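Local coordinates for protein nisin leader peptide-processing serine protease NisP (Lactococcus lactis subsp. lactis, PDB 4MZD) that probably acts as a subtilisin-like serine endopeptidase that cleaves the leader peptide from the precursor of the antibiotic nisin, at residues 148-153 with 352-357; 96-101 with 168-173; 152-157 with 335-340. One frame throughout, in Å; residues are numbered along the deposited sequence.

Contact 1: residues 148-153 with 352-357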
loop_
_atom_site.group_PDB
_atom_site.type_symbol
_atom_site.label_atom_id
_atom_site.label_comp_id
_atom_site.label_asym_id
_atom_site.label_seq_id
_atom_site.Cartn_x
_atom_site.Cartn_y
_atom_site.Cartn_z
ATOM N N GLY A 148 -4.890 -3.898 -7.792
ATOM C CA GLY A 148 -5.053 -2.456 -7.837
ATOM C C GLY A 148 -6.478 -2.013 -7.562
ATOM O O GLY A 148 -6.715 -0.968 -6.949
ATOM N N THR A 149 -7.436 -2.794 -8.042
ATOM C CA THR A 149 -8.843 -2.502 -7.803
ATOM C C THR A 149 -9.194 -2.723 -6.329
ATOM O O THR A 149 -9.974 -1.959 -5.734
ATOM C CB THR A 149 -9.731 -3.353 -8.735
ATOM O OG1 THR A 149 -9.388 -3.064 -10.097
ATOM C CG2 THR A 149 -11.212 -3.071 -8.528
ATOM N N GLU A 150 -8.595 -3.755 -5.737
ATOM C CA GLU A 150 -8.790 -4.085 -4.329
ATOM C C GLU A 150 -8.230 -2.976 -3.428
ATOM O O GLU A 150 -8.871 -2.576 -2.444
ATOM C CB GLU A 150 -8.156 -5.452 -4.039
ATOM C CG GLU A 150 -8.887 -6.590 -4.745
ATOM C CD GLU A 150 -8.048 -7.821 -5.012
ATOM O OE1 GLU A 150 -6.901 -7.907 -4.530
ATOM O OE2 GLU A 150 -8.560 -8.716 -5.724
ATOM N N VAL A 151 -7.050 -2.475 -3.781
ATOM C CA VAL A 151 -6.437 -1.363 -3.074
ATOM C C VAL A 151 -7.279 -0.088 -3.245
ATOM O O VAL A 151 -7.546 0.623 -2.272
ATOM C CB VAL A 151 -4.998 -1.141 -3.586
ATOM C CG1 VAL A 151 -4.427 0.183 -3.103
ATOM C CG2 VAL A 151 -4.111 -2.300 -3.155
ATOM N N ALA A 152 -7.711 0.191 -4.475
ATOM C CA ALA A 152 -8.497 1.399 -4.724
ATOM C C ALA A 152 -9.766 1.441 -3.883
ATOM O O ALA A 152 -10.127 2.500 -3.366
ATOM C CB ALA A 152 -8.837 1.527 -6.193
ATOM N N GLY A 153 -10.441 0.305 -3.742
ATOM C CA GLY A 153 -11.661 0.274 -2.957
ATOM C C GLY A 153 -11.431 0.705 -1.517
ATOM O O GLY A 153 -12.280 1.382 -0.921
ATOM N N ASN A 352 -0.627 -6.233 3.899
ATOM C CA ASN A 352 -0.360 -4.836 4.207
ATOM C C ASN A 352 -0.714 -3.893 3.065
ATOM O O ASN A 352 -0.876 -2.690 3.276
ATOM C CB ASN A 352 1.091 -4.654 4.630
ATOM C CG ASN A 352 1.367 -5.269 5.985
ATOM O OD1 ASN A 352 0.435 -5.631 6.711
ATOM N ND2 ASN A 352 2.640 -5.385 6.341
ATOM N N SER A 353 -0.839 -4.433 1.857
ATOM C CA SER A 353 -1.345 -3.636 0.742
ATOM C C SER A 353 -2.733 -3.055 0.982
ATOM O O SER A 353 -3.124 -2.146 0.259
ATOM C CB SER A 353 -1.393 -4.454 -0.536
ATOM O OG SER A 353 -2.220 -5.579 -0.371
ATOM N N PHE A 354 -3.472 -3.588 1.953
ATOM C CA PHE A 354 -4.825 -3.131 2.234
ATOM C C PHE A 354 -4.920 -2.281 3.492
ATOM O O PHE A 354 -5.944 -1.636 3.726
ATOM C CB PHE A 354 -5.781 -4.321 2.233
ATOM C CG PHE A 354 -5.669 -5.119 0.983
ATOM C CD1 PHE A 354 -6.036 -4.555 -0.235
ATOM C CD2 PHE A 354 -5.112 -6.383 0.989
ATOM C CE1 PHE A 354 -5.876 -5.251 -1.409
ATOM C CE2 PHE A 354 -4.960 -7.094 -0.195
ATOM C CZ PHE A 354 -5.347 -6.521 -1.396
ATOM N N ALA A 355 -3.844 -2.269 4.282
ATOM C CA ALA A 355 -3.682 -1.318 5.381
ATOM C C ALA A 355 -3.213 0.031 4.838
ATOM O O ALA A 355 -3.706 1.087 5.231
ATOM C CB ALA A 355 -2.679 -1.861 6.393
ATOM N N THR A 356 -2.251 -0.026 3.922
ATOM C CA THR A 356 -1.642 1.150 3.312
ATOM C C THR A 356 -2.659 2.157 2.748
ATOM O O THR A 356 -2.600 3.335 3.081
ATOM C CB THR A 356 -0.591 0.688 2.280
ATOM O OG1 THR A 356 0.360 -0.146 2.950
ATOM C CG2 THR A 356 0.156 1.853 1.672
ATOM N N PRO A 357 -3.624 1.700 1.927
ATOM C CA PRO A 357 -4.601 2.644 1.366
ATOM C C PRO A 357 -5.518 3.266 2.410
ATOM O O PRO A 357 -6.044 4.360 2.169
ATOM C CB PRO A 357 -5.410 1.779 0.385
ATOM C CG PRO A 357 -5.156 0.362 0.822
ATOM C CD PRO A 357 -3.728 0.385 1.279
#

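Contact 2: residues 96-101 with 168-173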
loop_
_atom_site.group_PDB
_atom_site.type_symbol
_atom_site.label_atom_id
_atom_site.label_comp_id
_atom_site.label_asym_id
_atom_site.label_seq_id
_atom_site.Cartn_x
_atom_site.Cartn_y
_atom_site.Cartn_z
ATOM N N VAL A 96 -5.509 10.940 -4.516
ATOM C CA VAL A 96 -4.487 9.954 -4.212
ATOM C C VAL A 96 -4.036 9.305 -5.512
ATOM O O VAL A 96 -4.866 8.860 -6.317
ATOM C CB VAL A 96 -5.010 8.859 -3.256
ATOM C CG1 VAL A 96 -3.917 7.851 -2.954
ATOM C CG2 VAL A 96 -5.545 9.485 -1.961
ATOM N N GLY A 97 -2.724 9.263 -5.729
ATOM C CA GLY A 97 -2.181 8.536 -6.858
ATOM C C GLY A 97 -1.883 7.108 -6.448
ATOM O O GLY A 97 -1.132 6.883 -5.501
ATOM N N ILE A 98 -2.480 6.145 -7.141
ATOM C CA ILE A 98 -2.343 4.745 -6.770
ATOM C C ILE A 98 -1.371 4.053 -7.716
ATOM O O ILE A 98 -1.653 3.908 -8.910
ATOM C CB ILE A 98 -3.688 3.999 -6.797
ATOM C CG1 ILE A 98 -4.769 4.763 -6.029
ATOM C CG2 ILE A 98 -3.515 2.593 -6.220
ATOM C CD1 ILE A 98 -6.137 4.108 -6.144
ATOM N N ILE A 99 -0.224 3.648 -7.179
ATOM C CA ILE A 99 0.814 2.988 -7.960
ATOM C C ILE A 99 0.673 1.490 -7.701
ATOM O O ILE A 99 1.031 0.991 -6.635
ATOM C CB ILE A 99 2.200 3.507 -7.552
ATOM C CG1 ILE A 99 2.293 5.011 -7.853
ATOM C CG2 ILE A 99 3.291 2.734 -8.270
ATOM C CD1 ILE A 99 3.624 5.662 -7.470
ATOM N N ASP A 100 0.093 0.780 -8.664
ATOM C CA ASP A 100 -0.347 -0.584 -8.413
ATOM C C ASP A 100 -0.632 -1.277 -9.744
ATOM O O ASP A 100 -0.050 -0.912 -10.768
ATOM C CB ASP A 100 -1.558 -0.585 -7.462
ATOM C CG ASP A 100 -1.602 -1.811 -6.574
ATOM O OD1 ASP A 100 -1.841 -2.907 -7.118
ATOM O OD2 ASP A 100 -1.420 -1.674 -5.344
ATOM N N SER A 101 -1.525 -2.261 -9.750
ATOM C CA SER A 101 -1.746 -3.034 -10.973
ATOM C C SER A 101 -2.773 -2.432 -11.933
ATOM O O SER A 101 -3.195 -3.105 -12.870
ATOM C CB SER A 101 -2.119 -4.486 -10.653
ATOM O OG SER A 101 -3.411 -4.581 -10.084
ATOM N N ILE A 168 -13.321 10.043 -2.776
ATOM C CA ILE A 168 -12.147 10.881 -2.980
ATOM C C ILE A 168 -11.495 10.538 -4.321
ATOM O O ILE A 168 -11.460 9.383 -4.738
ATOM C CB ILE A 168 -11.154 10.777 -1.796
ATOM C CG1 ILE A 168 -10.271 12.018 -1.707
ATOM C CG2 ILE A 168 -10.331 9.491 -1.869
ATOM C CD1 ILE A 168 -9.599 12.161 -0.353
ATOM N N THR A 169 -10.983 11.545 -5.011
ATOM C CA THR A 169 -10.433 11.335 -6.342
ATOM C C THR A 169 -9.193 10.455 -6.294
ATOM O O THR A 169 -8.300 10.664 -5.466
ATOM C CB THR A 169 -10.102 12.678 -7.009
ATOM O OG1 THR A 169 -11.292 13.473 -7.058
ATOM C CG2 THR A 169 -9.594 12.476 -8.420
ATOM N N VAL A 170 -9.153 9.462 -7.177
ATOM C CA VAL A 170 -7.963 8.635 -7.344
ATOM C C VAL A 170 -7.480 8.674 -8.787
ATOM O O VAL A 170 -8.282 8.622 -9.733
ATOM C CB VAL A 170 -8.189 7.176 -6.890
ATOM C CG1 VAL A 170 -8.492 7.144 -5.407
ATOM C CG2 VAL A 170 -9.289 6.503 -7.693
ATOM N N ASN A 171 -6.162 8.788 -8.939
ATOM C CA ASN A 171 -5.505 8.735 -10.233
ATOM C C ASN A 171 -4.641 7.480 -10.275
ATOM O O ASN A 171 -4.124 7.061 -9.243
ATOM C CB ASN A 171 -4.689 10.004 -10.465
ATOM C CG ASN A 171 -5.570 11.229 -10.625
ATOM O OD1 ASN A 171 -6.486 11.246 -11.443
ATOM N ND2 ASN A 171 -5.313 12.246 -9.826
ATOM N N ILE A 172 -4.504 6.873 -11.449
ATOM C CA ILE A 172 -4.057 5.489 -11.563
ATOM C C ILE A 172 -2.754 5.353 -12.336
ATOM O O ILE A 172 -2.663 5.767 -13.491
ATOM C CB ILE A 172 -5.139 4.654 -12.277
ATOM C CG1 ILE A 172 -6.499 4.851 -11.600
ATOM C CG2 ILE A 172 -4.732 3.195 -12.370
ATOM C CD1 ILE A 172 -6.524 4.461 -10.155
ATOM N N TYR A 173 -1.765 4.731 -11.693
ATOM C CA TYR A 173 -0.436 4.544 -12.271
ATOM C C TYR A 173 -0.117 3.058 -12.242
ATOM O O TYR A 173 0.089 2.478 -11.175
ATOM C CB TYR A 173 0.601 5.401 -11.519
ATOM C CG TYR A 173 0.156 6.839 -11.553
ATOM C CD1 TYR A 173 0.398 7.631 -12.668
ATOM C CD2 TYR A 173 -0.600 7.379 -10.521
ATOM C CE1 TYR A 173 -0.080 8.926 -12.741
ATOM C CE2 TYR A 173 -1.081 8.678 -10.588
ATOM C CZ TYR A 173 -0.815 9.446 -11.694
ATOM O OH TYR A 173 -1.303 10.731 -11.756
#

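Contact 3: residues 152-157 with 335-340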
loop_
_atom_site.group_PDB
_atom_site.type_symbol
_atom_site.label_atom_id
_atom_site.label_comp_id
_atom_site.label_asym_id
_atom_site.label_seq_id
_atom_site.Cartn_x
_atom_site.Cartn_y
_atom_site.Cartn_z
ATOM N N ALA A 152 -7.711 0.191 -4.475
ATOM C CA ALA A 152 -8.497 1.399 -4.724
ATOM C C ALA A 152 -9.766 1.441 -3.883
ATOM O O ALA A 152 -10.127 2.500 -3.366
ATOM C CB ALA A 152 -8.837 1.527 -6.193
ATOM N N GLY A 153 -10.441 0.305 -3.742
ATOM C CA GLY A 153 -11.661 0.274 -2.957
ATOM C C GLY A 153 -11.431 0.705 -1.517
ATOM O O GLY A 153 -12.280 1.382 -0.921
ATOM N N GLN A 154 -10.287 0.320 -0.954
ATOM C CA GLN A 154 -9.967 0.695 0.416
ATOM C C GLN A 154 -9.836 2.205 0.582
ATOM O O GLN A 154 -10.092 2.735 1.667
ATOM C CB GLN A 154 -8.678 0.013 0.875
ATOM C CG GLN A 154 -8.810 -1.488 0.956
ATOM C CD GLN A 154 -9.800 -1.882 2.011
ATOM O OE1 GLN A 154 -9.551 -1.686 3.198
ATOM N NE2 GLN A 154 -10.964 -2.384 1.586
ATOM N N ILE A 155 -9.400 2.889 -0.473
ATOM C CA ILE A 155 -9.293 4.334 -0.431
ATOM C C ILE A 155 -10.653 5.009 -0.606
ATOM O O ILE A 155 -11.017 5.877 0.189
ATOM C CB ILE A 155 -8.337 4.875 -1.523
ATOM C CG1 ILE A 155 -6.964 4.208 -1.410
ATOM C CG2 ILE A 155 -8.197 6.384 -1.415
ATOM C CD1 ILE A 155 -6.005 4.581 -2.510
ATOM N N THR A 156 -11.392 4.615 -1.646
ATOM C CA THR A 156 -12.418 5.488 -2.194
ATOM C C THR A 156 -13.772 4.842 -2.484
ATOM O O THR A 156 -14.678 5.532 -2.942
ATOM C CB THR A 156 -11.889 6.164 -3.482
ATOM O OG1 THR A 156 -12.724 7.268 -3.815
ATOM C CG2 THR A 156 -11.836 5.185 -4.663
ATOM N N ALA A 157 -13.939 3.544 -2.245
ATOM C CA ALA A 157 -15.223 2.925 -2.581
ATOM C C ALA A 157 -16.369 3.727 -1.989
ATOM O O ALA A 157 -16.327 4.162 -0.834
ATOM C CB ALA A 157 -15.289 1.488 -2.119
ATOM N N ASP A 335 -11.309 -12.624 9.551
ATOM C CA ASP A 335 -9.857 -12.682 9.378
ATOM C C ASP A 335 -9.373 -11.946 8.140
ATOM O O ASP A 335 -8.256 -11.420 8.120
ATOM C CB ASP A 335 -9.383 -14.130 9.254
ATOM C CG ASP A 335 -9.429 -14.895 10.559
ATOM O OD1 ASP A 335 -9.924 -14.366 11.577
ATOM O OD2 ASP A 335 -8.987 -16.061 10.532
ATOM N N TRP A 336 -10.186 -11.966 7.085
ATOM C CA TRP A 336 -9.829 -11.318 5.833
ATOM C C TRP A 336 -10.765 -10.141 5.627
ATOM O O TRP A 336 -11.764 -10.002 6.338
ATOM C CB TRP A 336 -9.870 -12.306 4.666
ATOM C CG TRP A 336 -8.776 -13.340 4.714
ATOM C CD1 TRP A 336 -7.806 -13.475 5.672
ATOM C CD2 TRP A 336 -8.543 -14.379 3.756
ATOM N NE1 TRP A 336 -6.990 -14.536 5.365
ATOM C CE2 TRP A 336 -7.422 -15.108 4.197
ATOM C CE3 TRP A 336 -9.173 -14.760 2.563
ATOM C CZ2 TRP A 336 -6.917 -16.199 3.489
ATOM C CZ3 TRP A 336 -8.673 -15.847 1.864
ATOM C CH2 TRP A 336 -7.552 -16.552 2.331
ATOM N N LEU A 337 -10.432 -9.280 4.680
ATOM C CA LEU A 337 -11.237 -8.089 4.506
ATOM C C LEU A 337 -11.873 -8.033 3.121
ATOM O O LEU A 337 -11.341 -8.512 2.119
ATOM C CB LEU A 337 -10.476 -6.826 4.884
ATOM C CG LEU A 337 -9.254 -6.552 4.031
ATOM C CD1 LEU A 337 -9.586 -5.535 2.967
ATOM C CD2 LEU A 337 -8.104 -6.032 4.891
ATOM N N PHE A 338 -13.055 -7.451 3.101
ATOM C CA PHE A 338 -13.932 -7.473 1.946
ATOM C C PHE A 338 -13.714 -6.201 1.139
ATOM O O PHE A 338 -13.864 -5.099 1.659
ATOM C CB PHE A 338 -15.360 -7.526 2.485
ATOM C CG PHE A 338 -16.402 -7.861 1.471
ATOM C CD1 PHE A 338 -16.511 -9.135 0.951
ATOM C CD2 PHE A 338 -17.313 -6.902 1.081
ATOM C CE1 PHE A 338 -17.514 -9.435 0.037
ATOM C CE2 PHE A 338 -18.309 -7.192 0.170
ATOM C CZ PHE A 338 -18.418 -8.461 -0.342
ATOM N N THR A 339 -13.357 -6.348 -0.131
ATOM C CA THR A 339 -13.059 -5.182 -0.944
ATOM C C THR A 339 -13.492 -5.380 -2.400
ATOM O O THR A 339 -13.891 -6.478 -2.813
ATOM C CB THR A 339 -11.579 -4.794 -0.832
ATOM O OG1 THR A 339 -11.402 -3.457 -1.315
ATOM C CG2 THR A 339 -10.707 -5.763 -1.599
ATOM N N THR A 340 -13.446 -4.291 -3.161
ATOM C CA THR A 340 -13.768 -4.300 -4.582
ATOM C C THR A 340 -12.722 -5.063 -5.381
ATOM O O THR A 340 -11.540 -4.978 -5.074
ATOM C CB THR A 340 -13.800 -2.857 -5.113
ATOM O OG1 THR A 340 -12.612 -2.179 -4.707
ATOM C CG2 THR A 340 -14.978 -2.090 -4.535
HETATM O O HOH W 1 -13.057 -3.222 3.556
#

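Contact 1: residues 148-153 with 352-357
Val151 of helix 147-156 and Phe354 meet beside the predicted nucleophile Ser353, in the part of the subtilisin fold where the serine precedes a buried helix. The valine divides its two branches between different partners. CG1 stands anti to the backbone N (chi1 168°), which sends it to the Pro357 ring, 4.0 Å from Pro357 CB. CG2, beside the N, lies 3.6 Å from Ser353 O and also touches Phe354 CE1.

The phenyl of Phe354 has its CG anti to the carbonyl carbon (chi1 -53°), and the ring is carried to the turn of Glu150 and Val151. Backbone N of Val151 sits in the ring plane at its edge, while Glu150 CB comes 3.5 Å from Phe354 CE1 from an oblique side. Beyond CG the glutamate runs on extended; its carboxylate plane is turned 53° from the ring, and OE2 is hydrogen-bonded to Thr341.

Ser353 OG stands 3.1 Å above one face of the same ring, toward the rim. It is hydrogen-bonded to Arg488 O at the chain's C terminus, consistent with a cleaved end still lying at the active site. Asn352 O ties the turn into the helix: Thr356 OG1 donates to it at 2.8 Å, and Thr356 N reaches it from the opposite face of the carbonyl plane.

Contact 2: residues 96-101 with 168-173
Ile98 and Val170 interlock between two neighbouring parallel strands. On the face shared by Val96, Ile98, Val170 and Ile172, the side chain of Ile98 reaches out with CG1 beside its backbone N (chi1 -50°), and its terminal methyl becomes the bump: CD1 drops into the hollow between two side chains of the adjoining strand, 3.8 Å from Val170 CB and 4.0 Å from Ile172 CD1. Ile172 meets it methyl to methyl, because a bend at its own chi2 (-59°) brings CD1 back toward the neighbour. Ala152 and Ile155 of helix 147-156 press on Ile98 from this side.

Relief on the other face is quite different. Gly97 has no side chain, and the Tyr173 ring settles beside that low spot, with Gly97 CA in the ring plane at its edge, 3.9 Å from Tyr173 CE2. One step on, Ile99 CG1 lies 4.1 Å from Tyr173 CB and fills the space next to the base of the ring. The phenol oxygen runs on to Asp196 and Asn198, and helix 183-195 covers Ile99 and Tyr173.

Five backbone hydrogen bonds fix the stagger. Among them Ile98 N gives a nearly straight bond of 2.8 Å to Asn171 O, and the last, Asp100 N to Tyr173 O, holds the end of the strand. There Asp100 turns its carboxylate out of the sheet: OD1 takes Ser101 N at 2.7 Å through its anti lone pair and also the ND1 of His147. A parallel strand that carries at its C-terminal end the aspartate paired with the histidine is typical of the subtilisin fold, consistent with the predicted charge-relay role of Asp100 and His147.

Contact 3: residues 152-157 with 335-340
Gln154 lays its bent side chain over Leu337 and Thr339, where residues 152-156 of the helix cross strand 337-340 at 91°. The chain folds back at chi2 (-65°), which swings the amide toward the strand; Leu337 CD1 packs 3.7 Å from Gln154 NE2. That nitrogen does two jobs. It donates to Thr339 OG1 at 3.1 Å in a fairly straight bond (162°), with the hydroxyl oxygen close to the amide plane, and it also donates to a water 3.0 Å from NE2, which lies between it and Phe338 O. The other end of the amide, OE1, is hydrogen-bonded to Lys358, so both ends are gripped and the flip of the group is settled.

Thr339 OG1 lies anti to its own backbone N and points at the helix, where it is also bonded to Glu150 O. Next door, Thr340 OG1 comes within 3.2 Å of Gly153 CA and is hydrogen-bonded to Thr149 O, so two successive threonines tie the strand to successive helix carbonyls. Having no side chain, Gly153 lets the backbones draw close, its CA 5.3 Å from that of Thr340. Ala157 adds a looser methyl contact, CB to Thr340 CG2 at 4.3 Å.

The small hairpin of strands 337-340 and 346-349 is thereby laid across the histidine-bearing helix of the subtilisin-like catalytic domain.

All three contacts gather round helix 147-156 within the subtilisin-like domain. Contacts 1 and 3 lie about 6 Å apart between centres and share Ala152 and Gly153; contact 2 is about 10 Å from contact 1 and 14 Å from contact 3. Along the chain the order is 96-101, the helix, 168-173, then 335-340 and 352-357, so contact 2 brackets the helix while the other two reach it from far down the sequence. The sheet packs on the helix through Ile98, the hairpin and the segment 352-357, which runs into helix 356-370, on other sides. This brings the predicted triad, Asp100, His147 and Ser353, together from three separate elements of the chain.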